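Local coordinates for protein 3-phytase (Klebsiella pneumoniae, PDB 2WNH) that probably hydrolyses phytate as a 3-phytase of the histidine acid phosphatase family, releasing phosphate from inositol hexakisphosphate, at residues Leu214-Ser219 with Ile315-Ser320; Arg334-Tyr339 with Ala383-Leu388; Thr187-Glu192 with Thr199-Leu204. The protein carries 3 engineered substitutions. One frame throughout, in Å; residues are numbered along the deposited sequence.

In the fold
The three contacts follow the chain in the order 3, 1, 2. Interaction 3 is a hairpin in the helical part, whose last residue, L204, opens helix 204-219; the far end of that helix enters interaction 1, with centres about 24 Å apart. The centre of interaction 1 lies about 9 Å from the centre of the chain; its loop 315-320 meets R24 and H25 of the RHGxRxP signature, which in this family belong to the catalytic loop, so it probably backs the active site. The loop leads into strand 320-328, which pairs with strand 334-342 of interaction 2. The centres of interactions 1 and 2 are about 28 Å apart, those of 2 and 3 about 37 Å. A sodium ion lies about 10 Å from the L204 side chain.

Interaction 1: residues Leu214-Ser219 with Ile315-Ser320; sequences LRLGWS and IPPGSS
The carbonyl oxygen of P316 is gripped twice by one residue: S319 N closes the turn at 3.1 Å from P316 O, and S319 OG donates to the same P316 O at 2.7 Å, in the carbonyl plane and on a lone pair. With chi1 at 68° the short serine hydroxyl turns back toward the carbonyl of its own turn. The turn is type II, with P317 at position i+1, where the ring matches the required phi, and G318 at i+2, where phi is positive (66°). Its backbone also bonds to R24 and H25 of the RHGxRxP signature, the loop that carries the nucleophile in histidine acid phosphatases. Helix 204-219 packs against this turn through R215, whose CG is anti to the backbone N and whose chain then bends at chi2 and chi3. The guanidinium lays one face over P317 CD, 3.7 Å from the plane, with NH1 3.5 Å from P316 CA. Its charge is met by E212 and its NH1 by N314; R215 NH2 comes near I315 O at too poor an angle to bond, and I315 O accepts from R24 instead. Alongside, L216 CD2 slides past P317 CG at 3.9 Å.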
# COMPACT_ATOMS: atom_id res chain seq x y z
N LEU B 214 30.61 15.44 18.90
CA LEU B 214 30.16 14.35 19.76
C LEU B 214 28.64 14.19 19.68
O LEU B 214 28.14 13.07 19.57
CB LEU B 214 30.64 14.54 21.20
CG LEU B 214 32.17 14.55 21.34
CD1 LEU B 214 32.52 14.93 22.77
CD2 LEU B 214 32.80 13.20 21.00
N ARG B 215 27.92 15.31 19.74
CA ARG B 215 26.46 15.28 19.63
C ARG B 215 26.01 14.68 18.30
O ARG B 215 25.07 13.87 18.25
CB ARG B 215 25.87 16.70 19.76
CG ARG B 215 24.34 16.74 19.52
CD ARG B 215 24.01 17.10 18.05
NE ARG B 215 24.10 18.55 17.87
CZ ARG B 215 23.20 19.41 18.36
NH1 ARG B 215 22.14 18.97 19.02
NH2 ARG B 215 23.37 20.71 18.18
N LEU B 216 26.66 15.10 17.22
CA LEU B 216 26.38 14.56 15.88
C LEU B 216 26.73 13.07 15.78
O LEU B 216 25.92 12.28 15.27
CB LEU B 216 27.09 15.37 14.78
CG LEU B 216 26.51 16.78 14.54
CD1 LEU B 216 27.47 17.61 13.71
CD2 LEU B 216 25.12 16.73 13.91
N GLY B 217 27.90 12.66 16.29
CA GLY B 217 28.25 11.22 16.35
C GLY B 217 27.30 10.33 17.15
O GLY B 217 27.04 9.17 16.74
N TRP B 218 26.79 10.85 18.28
CA TRP B 218 25.73 10.18 19.06
C TRP B 218 24.49 10.01 18.19
O TRP B 218 23.93 8.92 18.06
CB TRP B 218 25.34 10.96 20.34
CG TRP B 218 24.29 10.20 21.14
CD1 TRP B 218 22.92 10.37 21.09
CD2 TRP B 218 24.53 9.10 22.02
NE1 TRP B 218 22.31 9.45 21.91
CE2 TRP B 218 23.27 8.67 22.51
CE3 TRP B 218 25.70 8.46 22.48
CZ2 TRP B 218 23.14 7.60 23.42
CZ3 TRP B 218 25.56 7.39 23.40
CH2 TRP B 218 24.29 6.98 23.85
N SER B 219 24.07 11.12 17.60
CA SER B 219 22.84 11.17 16.81
C SER B 219 22.91 10.27 15.58
O SER B 219 21.87 9.74 15.13
CB SER B 219 22.56 12.61 16.37
OG SER B 219 22.46 13.44 17.52
N ILE B 315 20.18 23.78 18.70
CA ILE B 315 19.57 23.54 17.39
C ILE B 315 20.06 22.18 16.82
O ILE B 315 21.13 22.10 16.19
CB ILE B 315 19.91 24.72 16.41
CG1 ILE B 315 19.48 26.08 16.98
CG2 ILE B 315 19.30 24.49 15.00
CD1 ILE B 315 20.38 27.26 16.48
N PRO B 316 19.31 21.09 17.08
CA PRO B 316 19.68 19.76 16.60
C PRO B 316 19.63 19.57 15.09
O PRO B 316 18.95 20.33 14.38
CB PRO B 316 18.64 18.84 17.28
CG PRO B 316 18.21 19.61 18.50
CD PRO B 316 18.12 21.02 17.95
N PRO B 317 20.36 18.58 14.57
CA PRO B 317 20.25 18.31 13.12
C PRO B 317 18.81 18.00 12.71
O PRO B 317 18.09 17.28 13.44
CB PRO B 317 21.14 17.07 12.93
CG PRO B 317 21.25 16.47 14.33
CD PRO B 317 21.29 17.66 15.24
N GLY B 318 18.41 18.54 11.57
CA GLY B 318 17.06 18.38 11.04
C GLY B 318 15.97 19.05 11.87
O GLY B 318 14.79 18.82 11.63
N SER B 319 16.34 19.89 12.84
CA SER B 319 15.36 20.65 13.61
C SER B 319 14.89 21.84 12.76
O SER B 319 15.52 22.18 11.76
CB SER B 319 15.99 21.15 14.91
OG SER B 319 16.99 22.12 14.64
N SER B 320 13.76 22.46 13.13
CA SER B 320 13.29 23.61 12.35
C SER B 320 12.51 24.62 13.17
O SER B 320 11.94 24.28 14.20
CB SER B 320 12.48 23.17 11.13
OG SER B 320 11.24 22.64 11.52

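Interaction 2: residues Arg334-Tyr339 with Ala383-Leu388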
# COMPACT_ATOMS: atom_id res chain seq x y z
N ARG B 334 -7.08 36.50 11.35
CA ARG B 334 -5.83 35.75 11.20
C ARG B 334 -4.93 35.80 12.43
O ARG B 334 -4.91 36.80 13.18
CB ARG B 334 -5.09 36.22 9.96
CG ARG B 334 -5.79 35.75 8.69
CD ARG B 334 -5.27 36.46 7.48
NE ARG B 334 -5.54 35.66 6.28
CZ ARG B 334 -5.76 36.16 5.07
NH1 ARG B 334 -5.79 37.48 4.88
NH2 ARG B 334 -5.96 35.34 4.04
N TYR B 335 -4.23 34.69 12.63
CA TYR B 335 -3.35 34.46 13.77
C TYR B 335 -2.05 33.85 13.28
O TYR B 335 -2.00 33.27 12.22
CB TYR B 335 -4.01 33.48 14.73
CG TYR B 335 -5.17 34.07 15.48
CD1 TYR B 335 -6.42 34.20 14.86
CD2 TYR B 335 -5.02 34.53 16.80
CE1 TYR B 335 -7.52 34.75 15.54
CE2 TYR B 335 -6.11 35.08 17.48
CZ TYR B 335 -7.34 35.19 16.84
OH TYR B 335 -8.41 35.74 17.50
N LEU B 336 -1.01 33.97 14.09
CA LEU B 336 0.28 33.37 13.81
C LEU B 336 0.62 32.39 14.93
O LEU B 336 0.35 32.65 16.09
CB LEU B 336 1.34 34.47 13.70
CG LEU B 336 2.72 34.06 13.23
CD1 LEU B 336 2.67 33.66 11.76
CD2 LEU B 336 3.73 35.19 13.46
N ARG B 337 1.18 31.24 14.55
CA ARG B 337 1.78 30.29 15.48
C ARG B 337 3.26 30.20 15.14
O ARG B 337 3.64 30.14 13.96
CB ARG B 337 1.11 28.92 15.33
CG ARG B 337 1.70 27.86 16.21
CD ARG B 337 0.88 26.61 16.14
NE ARG B 337 1.45 25.58 16.98
CZ ARG B 337 1.70 24.34 16.59
NH1 ARG B 337 1.45 23.97 15.33
NH2 ARG B 337 2.22 23.48 17.45
N VAL B 338 4.12 30.20 16.17
CA VAL B 338 5.56 30.24 15.96
C VAL B 338 6.16 29.20 16.89
O VAL B 338 5.89 29.20 18.09
CB VAL B 338 6.13 31.64 16.33
CG1 VAL B 338 7.63 31.66 16.16
CG2 VAL B 338 5.48 32.71 15.49
N TYR B 339 6.96 28.28 16.35
CA TYR B 339 7.54 27.26 17.23
C TYR B 339 8.85 26.71 16.72
O TYR B 339 9.20 26.91 15.55
CB TYR B 339 6.54 26.11 17.51
CG TYR B 339 6.04 25.37 16.29
CD1 TYR B 339 4.92 25.83 15.61
CD2 TYR B 339 6.67 24.20 15.86
CE1 TYR B 339 4.45 25.15 14.50
CE2 TYR B 339 6.18 23.49 14.75
CZ TYR B 339 5.08 23.99 14.07
OH TYR B 339 4.53 23.33 12.98
N ALA B 383 0.02 42.00 15.32
CA ALA B 383 0.80 42.22 16.53
C ALA B 383 1.96 41.24 16.67
O ALA B 383 3.00 41.60 17.23
CB ALA B 383 -0.11 42.12 17.76
N ALA B 384 1.79 40.00 16.20
CA ALA B 384 2.85 39.00 16.27
C ALA B 384 3.97 39.36 15.30
O ALA B 384 5.16 39.35 15.66
CB ALA B 384 2.29 37.62 15.99
N ILE B 385 3.59 39.68 14.06
CA ILE B 385 4.55 40.14 13.05
C ILE B 385 5.37 41.34 13.53
O ILE B 385 6.59 41.36 13.39
CB ILE B 385 3.82 40.47 11.72
CG1 ILE B 385 3.13 39.20 11.17
CG2 ILE B 385 4.77 41.12 10.71
CD1 ILE B 385 4.08 38.13 10.61
N THR B 386 4.68 42.32 14.11
CA THR B 386 5.34 43.53 14.62
C THR B 386 6.33 43.20 15.72
O THR B 386 7.46 43.69 15.71
CB THR B 386 4.31 44.55 15.13
OG1 THR B 386 3.49 44.95 14.02
CG2 THR B 386 5.02 45.80 15.71
N ALA B 387 5.91 42.39 16.68
CA ALA B 387 6.78 42.01 17.78
C ALA B 387 7.99 41.21 17.31
O ALA B 387 9.13 41.46 17.74
CB ALA B 387 6.00 41.24 18.86
N LEU B 388 7.77 40.26 16.40
CA LEU B 388 8.87 39.42 15.92
C LEU B 388 9.88 40.18 15.07
O LEU B 388 11.05 39.77 14.97
CB LEU B 388 8.32 38.23 15.12
CG LEU B 388 7.59 37.19 15.98
CD1 LEU B 388 6.75 36.27 15.06
CD2 LEU B 388 8.51 36.35 16.86
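L336 holds CG anti to its backbone N (chi1 -172°) and with chi2 at 69° sends CD2 out toward the helix, while L388 keeps CG beside its own backbone N and extends CD1 back. The two leucines therefore meet tip to tip, L336 CD2 lying 3.6 Å from L388 CD1. That same L336 methyl rests on A384 CB at 3.8 Å, and more loosely on I385 CD1 at 4.1 Å, so a single branch touches three residues of the helix. A384 and L388 stand one turn apart on the helix and present one side to the strand; the small alanine lets the backbones close to 6.7 Å between L336 CA and A384 CA, and the longer leucine spans the greater backbone separation toward V338. V338, the next residue to face the helix, turns CG2 to L388 CD1 at 3.8 Å. This is helix-on-sheet packing: helix 381-388 follows directly on strand 376-380, which pairs antiparallel with strand 334-342, and lies against the sheet with its segment axis 8.7 Å from that of the strand at an angle of 42°. Branched aliphatic residues at alternate strand positions suit this buried apolar face. R337 points its CB away from the helix and reaches E324 and E364 in salt bridges, and the hydroxyl of Y339 also bonds to E324.

Interaction 3: residues Thr187-Glu192 with Thr199-Leu204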
# COMPACT_ATOMS: atom_id res chain seq x y z
N THR B 187 44.59 26.60 26.91
CA THR B 187 44.48 27.95 26.32
C THR B 187 43.45 28.81 27.08
O THR B 187 42.32 28.38 27.33
CB THR B 187 44.21 27.94 24.78
OG1 THR B 187 42.85 28.32 24.49
CG2 THR B 187 44.52 26.58 24.13
N PRO B 188 43.87 30.03 27.49
CA PRO B 188 42.93 30.98 28.08
C PRO B 188 41.91 31.45 27.05
O PRO B 188 42.19 31.43 25.84
CB PRO B 188 43.84 32.15 28.51
CG PRO B 188 45.21 31.55 28.61
CD PRO B 188 45.24 30.57 27.48
N TRP B 189 40.75 31.86 27.53
CA TRP B 189 39.66 32.29 26.64
C TRP B 189 39.78 33.78 26.35
O TRP B 189 39.64 34.61 27.26
CB TRP B 189 38.31 32.01 27.28
CG TRP B 189 37.95 30.54 27.39
CD1 TRP B 189 38.77 29.46 27.16
CD2 TRP B 189 36.69 30.00 27.80
NE1 TRP B 189 38.09 28.29 27.38
CE2 TRP B 189 36.81 28.59 27.78
CE3 TRP B 189 35.46 30.57 28.17
CZ2 TRP B 189 35.74 27.74 28.12
CZ3 TRP B 189 34.40 29.73 28.51
CH2 TRP B 189 34.55 28.33 28.49
N ARG B 190 40.01 34.11 25.09
CA ARG B 190 40.11 35.51 24.66
C ARG B 190 39.42 35.73 23.33
O ARG B 190 39.30 34.82 22.51
CB ARG B 190 41.57 35.94 24.57
CG ARG B 190 42.33 35.39 23.37
CD ARG B 190 43.85 35.60 23.52
NE ARG B 190 44.46 34.61 24.40
CZ ARG B 190 44.77 33.36 24.03
NH1 ARG B 190 44.53 32.93 22.80
NH2 ARG B 190 45.32 32.53 24.91
N VAL B 191 38.98 36.96 23.11
CA VAL B 191 38.36 37.33 21.84
C VAL B 191 39.43 37.50 20.77
O VAL B 191 40.38 38.28 20.93
CB VAL B 191 37.49 38.59 21.99
CG1 VAL B 191 36.66 38.82 20.75
CG2 VAL B 191 36.58 38.46 23.21
N GLU B 192 39.28 36.75 19.68
CA GLU B 192 40.22 36.79 18.57
C GLU B 192 39.51 37.12 17.25
O GLU B 192 38.32 36.85 17.11
CB GLU B 192 40.94 35.44 18.46
CG GLU B 192 41.65 35.06 19.75
CD GLU B 192 42.54 33.85 19.59
OE1 GLU B 192 42.15 32.90 18.88
OE2 GLU B 192 43.64 33.85 20.19
N THR B 199 35.04 36.81 14.29
CA THR B 199 35.35 36.98 15.71
C THR B 199 34.96 35.73 16.49
O THR B 199 33.78 35.37 16.56
CB THR B 199 34.58 38.17 16.29
OG1 THR B 199 34.79 39.32 15.47
CG2 THR B 199 35.04 38.48 17.71
N THR B 200 35.96 35.08 17.08
CA THR B 200 35.73 33.85 17.84
C THR B 200 36.38 33.97 19.23
O THR B 200 37.21 34.87 19.45
CB THR B 200 36.31 32.63 17.11
OG1 THR B 200 37.71 32.84 16.89
CG2 THR B 200 35.62 32.44 15.76
N ILE B 201 36.00 33.08 20.14
CA ILE B 201 36.59 33.01 21.48
C ILE B 201 37.59 31.86 21.50
O ILE B 201 37.23 30.71 21.21
CB ILE B 201 35.52 32.78 22.58
CG1 ILE B 201 34.32 33.74 22.46
CG2 ILE B 201 36.16 32.74 23.98
CD1 ILE B 201 34.56 35.17 22.84
N SER B 202 38.85 32.14 21.83
CA SER B 202 39.84 31.07 21.87
C SER B 202 39.46 30.07 22.96
O SER B 202 38.87 30.43 23.99
CB SER B 202 41.25 31.63 22.11
OG SER B 202 41.32 32.15 23.42
N GLY B 203 39.78 28.79 22.72
CA GLY B 203 39.44 27.74 23.67
C GLY B 203 37.98 27.28 23.52
O GLY B 203 37.72 26.16 23.05
N LEU B 204 37.06 28.15 23.93
CA LEU B 204 35.62 27.88 23.89
C LEU B 204 35.12 27.50 22.49
O LEU B 204 34.37 26.54 22.35
CB LEU B 204 34.84 29.10 24.39
CG LEU B 204 33.30 29.02 24.33
CD1 LEU B 204 32.78 27.83 25.12
CD2 LEU B 204 32.68 30.28 24.87
O HOH W 1 39.41 31.74 18.45
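L204 sets its CB squarely over the six-membered ring of W189, 3.8 Å from the centroid and 6° off the ring normal, a CH-pi contact in which the broad indole suits a bulky aliphatic partner. The leucine crosses obliquely, and L204 CD1 touches W189 CH2. W189 CB meets I201 CG2, and I201 CD1 meets V191 CG2 at 3.9 Å. V191 and I201 form a non-hydrogen-bonded pair whose side chains share one face of the antiparallel hairpin, against helices 143-154 and 157-163; V191 CG1 is pressed tightly on T199 CG2 at 3.5 Å. The neighbouring pair, E192 and T200, exchanges two backbone bonds, E192 N to T200 O being nearly straight (173°). Beyond V191 the pattern resumes with S202 N giving to R190 O at 2.8 Å. There S202 OG, placed in the crowded position by chi1, stands in for a backbone acceptor: it takes R190 N at 2.9 Å and donates to P188 O at 2.7 Å, on a lone pair. G203, at the N-cap of helix 204-219, leaves no side chain to collide with W189 CD1. At the outer edge R190 NH1 bridges to E192 OE2 at 2.9 Å, meeting it from above the carboxylate plane, and a water links E192 OE1 with T200 OG1. The serine hydroxyl thus has its proton committed to P188, and the guanidinium lying face-on would probably polarise it further, so one buried hydroxyl ties residues 188-190 to the end of strand 199-201, while R190 and E192, at the more exposed edge, probably offset each other's charge.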